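Local coordinates for protein putative nucleoside-diphosphate-sugar epimerase (Staphylococcus aureus subsp. aureus, PDB 3E48) that is of unproven function but probably binds NAD(P) through a Rossmann-type domain and may act as a nucleoside-diphosphate-sugar epimerase, at residues N23-F28 with I184-D189; M142-L147 with Y200-K205. All coordinates share one frame; numbering follows the deposited sequence.

Overall arrangement
The two contacts lie far apart in one chain, with centres about 29 Å apart and nearest atoms about 14 Å apart. Contact 1 is at the surface, and contact 2 is buried. Their segments alternate along the sequence. Helix 174-186 of contact 1 leads on to strand 194-203 of contact 2. The chemistry follows the place. In contact 1 an exposed lysine touches an isoleucine and ends at an asparagine amide. In contact 2 a selenomethionine methyl meets the edges of two tyrosines, whose hydroxyls bond to other parts of the chain. Contact 1 joins the loop after helix 11-22 to the end of helix 174-186. Contact 2 lies at strands 134-143 and 194-203 of the sheet.

Contact 1. Residues N23-F28 with I184-D189; sequences NHIDHF and IIKNPD
Lys186 reaches across from the end of helix 174-186 to Ile25 and Asn23, in the loop that follows helix 11-22. Before it, Ile184 gives its carbonyl to the turn that ends its helix: Asn187 N bonds to Ile184 O at 3.2 Å, and Trp191 NE1 uses the same oxygen. Ile185 points toward the loop but packs only loosely there. Its CG2 stays 4.5 Å from CD1 of Ile25, and its CD1 stays 4.7 Å from CE2 of Phe28. Ile185 also rests on Ile3 of strand 3-6, as Ile25 does.

Lys186 makes the main contact. Its CG lies 4.0 Å from CD1 of Ile25. With its chain extended (chi2 177°), Ile25 holds CD1 out to the lysine. The lysine chain then bends at chi3 (65°). This brings its amine to the side-chain amide of Asn23, with NZ 2.8 Å from the atom modelled as ND2. That amide is probably turned over in the model. Turned back, the pair may be a hydrogen bond. Asn23 and Ile25 also touch Ile182, about one turn earlier in the lysine's helix.

Asn187 OD1 accepts from Asp189 N at 3.0 Å. The donor sits well above the carbonyl plane, and the bond makes an Asx turn. The facing loop closes its own helix with a Schellman motif: Ile25 N bonds to Ala20 O and His24 N to Ile21 O, with His24 at positive phi. Helix 11-22 links parallel strands 3-6 and 28-32, consistent with the first beta-alpha-beta crossover of a Rossmann fold, as in NAD(P)-binding relatives; helix 174-186 ends beside its loop.

Contact 2. Residues M142-L147 with Y200-K205; sequences MYMDPL and YSYDMK
The methyl of Met144, a selenomethionine, meets the edges of two tyrosine rings. CE lies 4.2 Å from CD1 of Tyr200 and 4.3 Å from both CE2 and OH of Tyr202, near the plane of each ring. The Met144 chain is extended beyond CG (chi2 178°, chi3 -170°), which carries the methyl across to the tyrosines. The contact is small and apolar.

The two tyrosines are two residues apart on one strand. Their hydroxyls are anchored: Tyr200 OH bonds to Pro270 O, and Tyr202 OH bonds to Leu273 N at the start of helix 273-277. These bonds probably limit the swing of the two rings. Met144 itself begins a type I turn, with Leu147 N bonded to Met144 O at 2.9 Å. Asp145 OD1 ties this turn to Arg174 N. On the other segment, Asp203 is the N-cap of helix 204-215, and its OD2 bonds to Glu206 N.

Strand 168-172 pairs parallel with 134-143 and antiparallel with 194-203, and those two also pair with each other in parallel. Met144 bonds through its backbone to Ile172, and Tyr200 to Tyr171. Helix 273-277 packs here too: Met144 touches Phe276 and Tyr202 touches Gln274.

Contact 1. Residues N23-F28 with I184-D189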
loop_
_atom_site.group_PDB
_atom_site.type_symbol
_atom_site.label_atom_id
_atom_site.label_comp_id
_atom_site.label_asym_id
_atom_site.label_seq_id
_atom_site.Cartn_x
_atom_site.Cartn_y
_atom_site.Cartn_z
ATOM N N ASN B 23 16.842 16.168 25.114
ATOM C CA ASN B 23 17.831 16.621 24.135
ATOM C C ASN B 23 17.736 18.117 23.866
ATOM O O ASN B 23 18.412 18.643 22.982
ATOM C CB ASN B 23 17.677 15.861 22.814
ATOM C CG ASN B 23 18.222 14.447 22.889
ATOM O OD1 ASN B 23 17.566 13.535 23.398
ATOM N ND2 ASN B 23 19.442 14.265 22.392
ATOM N N HIS B 24 16.881 18.789 24.628
ATOM C CA HIS B 24 16.686 20.229 24.508
ATOM C C HIS B 24 16.358 20.680 23.080
ATOM O O HIS B 24 16.917 21.659 22.581
ATOM C CB HIS B 24 17.938 20.949 25.023
ATOM C CG HIS B 24 18.389 20.481 26.376
ATOM N ND1 HIS B 24 17.588 20.556 27.496
ATOM C CD2 HIS B 24 19.554 19.925 26.787
ATOM C CE1 HIS B 24 18.238 20.066 28.538
ATOM N NE2 HIS B 24 19.434 19.677 28.134
ATOM N N ILE B 25 15.449 19.966 22.418
ATOM C CA ILE B 25 15.064 20.336 21.062
ATOM C C ILE B 25 14.106 21.521 21.159
ATOM O O ILE B 25 13.034 21.419 21.752
ATOM C CB ILE B 25 14.385 19.160 20.327
ATOM C CG1 ILE B 25 15.344 17.962 20.285
ATOM C CG2 ILE B 25 14.018 19.576 18.908
ATOM C CD1 ILE B 25 14.763 16.712 19.649
ATOM N N ASP B 26 14.505 22.653 20.591
ATOM C CA ASP B 26 13.673 23.846 20.653
ATOM C C ASP B 26 12.664 23.897 19.509
ATOM O O ASP B 26 12.783 23.166 18.523
ATOM C CB ASP B 26 14.555 25.101 20.636
ATOM C CG ASP B 26 13.842 26.323 21.182
ATOM O OD1 ASP B 26 13.227 26.218 22.266
ATOM O OD2 ASP B 26 13.905 27.389 20.537
ATOM N N HIS B 27 11.668 24.765 19.660
ATOM C CA HIS B 27 10.622 24.939 18.652
ATOM C C HIS B 27 9.807 23.653 18.514
ATOM O O HIS B 27 9.267 23.362 17.444
ATOM C CB HIS B 27 11.245 25.286 17.298
ATOM C CG HIS B 27 12.311 26.336 17.372
ATOM N ND1 HIS B 27 12.075 27.605 17.852
ATOM C CD2 HIS B 27 13.615 26.305 17.012
ATOM C CE1 HIS B 27 13.189 28.313 17.783
ATOM N NE2 HIS B 27 14.138 27.549 17.277
ATOM N N PHE B 28 9.710 22.901 19.605
ATOM C CA PHE B 28 8.985 21.636 19.607
ATOM C C PHE B 28 7.526 21.809 20.015
ATOM O O PHE B 28 7.220 22.313 21.099
ATOM C CB PHE B 28 9.679 20.651 20.550
ATOM C CG PHE B 28 9.418 19.210 20.225
ATOM C CD1 PHE B 28 8.343 18.535 20.791
ATOM C CD2 PHE B 28 10.256 18.526 19.352
ATOM C CE1 PHE B 28 8.105 17.194 20.495
ATOM C CE2 PHE B 28 10.029 17.186 19.044
ATOM C CZ PHE B 28 8.949 16.519 19.619
ATOM N N ILE B 184 16.986 11.215 13.826
ATOM C CA ILE B 184 16.618 11.709 12.505
ATOM C C ILE B 184 16.215 13.178 12.596
ATOM O O ILE B 184 16.683 14.006 11.815
ATOM C CB ILE B 184 15.452 10.896 11.914
ATOM C CG1 ILE B 184 15.906 9.448 11.699
ATOM C CG2 ILE B 184 14.979 11.523 10.604
ATOM C CD1 ILE B 184 14.810 8.517 11.222
ATOM N N ILE B 185 15.358 13.493 13.562
ATOM C CA ILE B 185 14.884 14.859 13.762
ATOM C C ILE B 185 16.034 15.845 13.954
ATOM O O ILE B 185 16.059 16.909 13.334
ATOM C CB ILE B 185 13.939 14.947 14.996
ATOM C CG1 ILE B 185 12.646 14.176 14.719
ATOM C CG2 ILE B 185 13.612 16.409 15.307
ATOM C CD1 ILE B 185 11.715 14.076 15.923
ATOM N N LYS B 186 16.987 15.477 14.805
ATOM C CA LYS B 186 18.132 16.331 15.114
ATOM C C LYS B 186 19.112 16.562 13.965
ATOM O O LYS B 186 19.859 17.541 13.979
ATOM C CB LYS B 186 18.888 15.767 16.320
ATOM C CG LYS B 186 18.121 15.878 17.635
ATOM C CD LYS B 186 18.847 15.182 18.774
ATOM C CE LYS B 186 20.178 15.842 19.095
ATOM N NZ LYS B 186 20.898 15.085 20.157
ATOM N N ASN B 187 19.118 15.674 12.975
ATOM C CA ASN B 187 20.029 15.825 11.845
ATOM C C ASN B 187 19.318 15.796 10.494
ATOM O O ASN B 187 19.085 14.729 9.927
ATOM C CB ASN B 187 21.103 14.737 11.881
ATOM C CG ASN B 187 22.083 14.858 10.730
ATOM O OD1 ASN B 187 22.112 15.874 10.031
ATOM N ND2 ASN B 187 22.898 13.829 10.532
ATOM N N PRO B 188 18.991 16.979 9.949
ATOM C CA PRO B 188 18.302 17.113 8.659
ATOM C C PRO B 188 18.992 16.440 7.474
ATOM O O PRO B 188 18.381 16.250 6.419
ATOM C CB PRO B 188 18.184 18.627 8.482
ATOM C CG PRO B 188 19.393 19.141 9.200
ATOM C CD PRO B 188 19.390 18.301 10.464
ATOM N N ASP B 189 20.259 16.077 7.641
ATOM C CA ASP B 189 20.986 15.408 6.568
ATOM C C ASP B 189 20.495 13.980 6.382
ATOM O O ASP B 189 20.775 13.350 5.367
ATOM C CB ASP B 189 22.486 15.408 6.857
ATOM C CG ASP B 189 23.181 16.624 6.292
ATOM O OD1 ASP B 189 22.706 17.753 6.536
ATOM O OD2 ASP B 189 24.206 16.454 5.600
#

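Contact 2. Residues M142-L147 with Y200-K205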
loop_
_atom_site.group_PDB
_atom_site.type_symbol
_atom_site.label_atom_id
_atom_site.label_comp_id
_atom_site.label_asym_id
_atom_site.label_seq_id
_atom_site.Cartn_x
_atom_site.Cartn_y
_atom_site.Cartn_z
HETATM N N MSE B 142 8.317 -4.735 15.427
HETATM C CA MSE B 142 7.311 -4.962 16.471
HETATM C C MSE B 142 7.740 -4.569 17.891
HETATM O O MSE B 142 8.818 -4.937 18.344
HETATM C CB MSE B 142 6.877 -6.436 16.458
HETATM C CG MSE B 142 5.643 -6.735 17.303
HETATM SE SE MSE B 142 5.130 -8.611 17.274
HETATM C CE MSE B 142 4.589 -8.765 15.417
ATOM N N TYR B 143 6.885 -3.831 18.599
ATOM C CA TYR B 143 7.206 -3.410 19.965
ATOM C C TYR B 143 7.470 -4.571 20.920
ATOM O O TYR B 143 6.715 -5.544 20.951
ATOM C CB TYR B 143 6.067 -2.593 20.581
ATOM C CG TYR B 143 5.659 -1.345 19.846
ATOM C CD1 TYR B 143 6.599 -0.385 19.474
ATOM C CD2 TYR B 143 4.312 -1.092 19.579
ATOM C CE1 TYR B 143 6.209 0.801 18.859
ATOM C CE2 TYR B 143 3.913 0.088 18.968
ATOM C CZ TYR B 143 4.865 1.028 18.612
ATOM O OH TYR B 143 4.471 2.201 18.017
HETATM N N MSE B 144 8.523 -4.449 21.723
HETATM C CA MSE B 144 8.835 -5.473 22.722
HETATM C C MSE B 144 7.994 -5.204 23.963
HETATM O O MSE B 144 7.611 -6.126 24.678
HETATM C CB MSE B 144 10.298 -5.394 23.163
HETATM C CG MSE B 144 11.304 -6.051 22.260
HETATM SE SE MSE B 144 13.085 -5.788 22.971
HETATM C CE MSE B 144 14.058 -6.451 21.437
ATOM N N ASP B 145 7.725 -3.925 24.205
ATOM C CA ASP B 145 7.000 -3.480 25.389
ATOM C C ASP B 145 5.777 -4.290 25.836
ATOM O O ASP B 145 5.668 -4.648 27.009
ATOM C CB ASP B 145 6.641 -1.997 25.227
ATOM C CG ASP B 145 7.861 -1.137 24.949
ATOM O OD1 ASP B 145 8.494 -1.322 23.887
ATOM O OD2 ASP B 145 8.201 -0.281 25.792
ATOM N N PRO B 146 4.852 -4.604 24.916
ATOM C CA PRO B 146 3.651 -5.373 25.261
ATOM C C PRO B 146 3.924 -6.708 25.959
ATOM O O PRO B 146 3.070 -7.228 26.684
ATOM C CB PRO B 146 2.968 -5.561 23.908
ATOM C CG PRO B 146 3.349 -4.314 23.175
ATOM C CD PRO B 146 4.821 -4.200 23.498
ATOM N N LEU B 147 5.110 -7.261 25.744
ATOM C CA LEU B 147 5.458 -8.539 26.349
ATOM C C LEU B 147 5.483 -8.511 27.876
ATOM O O LEU B 147 5.173 -9.512 28.518
ATOM C CB LEU B 147 6.811 -9.027 25.817
ATOM C CG LEU B 147 6.839 -9.354 24.318
ATOM C CD1 LEU B 147 8.250 -9.708 23.885
ATOM C CD2 LEU B 147 5.883 -10.507 24.038
ATOM N N TYR B 200 15.958 -7.086 17.216
ATOM C CA TYR B 200 16.424 -8.462 17.096
ATOM C C TYR B 200 15.303 -9.387 16.642
ATOM O O TYR B 200 14.150 -9.233 17.051
ATOM C CB TYR B 200 16.985 -8.973 18.430
ATOM C CG TYR B 200 18.115 -8.129 18.964
ATOM C CD1 TYR B 200 17.858 -7.032 19.785
ATOM C CD2 TYR B 200 19.440 -8.385 18.595
ATOM C CE1 TYR B 200 18.886 -6.206 20.220
ATOM C CE2 TYR B 200 20.479 -7.565 19.027
ATOM C CZ TYR B 200 20.194 -6.477 19.837
ATOM O OH TYR B 200 21.206 -5.643 20.246
ATOM N N SER B 201 15.650 -10.348 15.791
ATOM C CA SER B 201 14.681 -11.318 15.290
ATOM C C SER B 201 14.753 -12.576 16.140
ATOM O O SER B 201 15.839 -13.113 16.395
ATOM C CB SER B 201 14.970 -11.677 13.829
ATOM O OG SER B 201 14.770 -10.563 12.973
ATOM N N TYR B 202 13.589 -13.036 16.578
ATOM C CA TYR B 202 13.484 -14.228 17.408
ATOM C C TYR B 202 12.408 -15.139 16.844
ATOM O O TYR B 202 11.343 -14.664 16.443
ATOM C CB TYR B 202 13.051 -13.858 18.827
ATOM C CG TYR B 202 13.916 -12.846 19.545
ATOM C CD1 TYR B 202 15.216 -13.161 19.938
ATOM C CD2 TYR B 202 13.409 -11.590 19.888
ATOM C CE1 TYR B 202 15.986 -12.256 20.664
ATOM C CE2 TYR B 202 14.171 -10.679 20.610
ATOM C CZ TYR B 202 15.458 -11.018 20.998
ATOM O OH TYR B 202 16.210 -10.128 21.727
ATOM N N ASP B 203 12.673 -16.439 16.797
ATOM C CA ASP B 203 11.637 -17.352 16.350
ATOM C C ASP B 203 10.822 -17.497 17.631
ATOM O O ASP B 203 11.285 -17.094 18.698
ATOM C CB ASP B 203 12.226 -18.696 15.895
ATOM C CG ASP B 203 12.988 -19.410 16.989
ATOM O OD1 ASP B 203 13.476 -20.526 16.726
ATOM O OD2 ASP B 203 13.105 -18.863 18.104
HETATM N N MSE B 204 9.619 -18.049 17.553
HETATM C CA MSE B 204 8.802 -18.161 18.756
HETATM C C MSE B 204 9.379 -19.094 19.815
HETATM O O MSE B 204 9.028 -19.002 20.993
HETATM C CB MSE B 204 7.382 -18.590 18.392
HETATM C CG MSE B 204 6.631 -17.562 17.547
HETATM SE SE MSE B 204 6.545 -15.793 18.364
HETATM C CE MSE B 204 8.108 -14.983 17.548
ATOM N N LYS B 205 10.268 -19.987 19.399
ATOM C CA LYS B 205 10.884 -20.923 20.328
ATOM C C LYS B 205 11.871 -20.175 21.225
ATOM O O LYS B 205 11.906 -20.389 22.440
ATOM C CB LYS B 205 11.595 -22.027 19.544
ATOM C CG LYS B 205 11.836 -23.297 20.330
ATOM C CD LYS B 205 12.320 -24.416 19.419
ATOM C CE LYS B 205 11.267 -24.791 18.384
ATOM N NZ LYS B 205 10.023 -25.322 19.011
#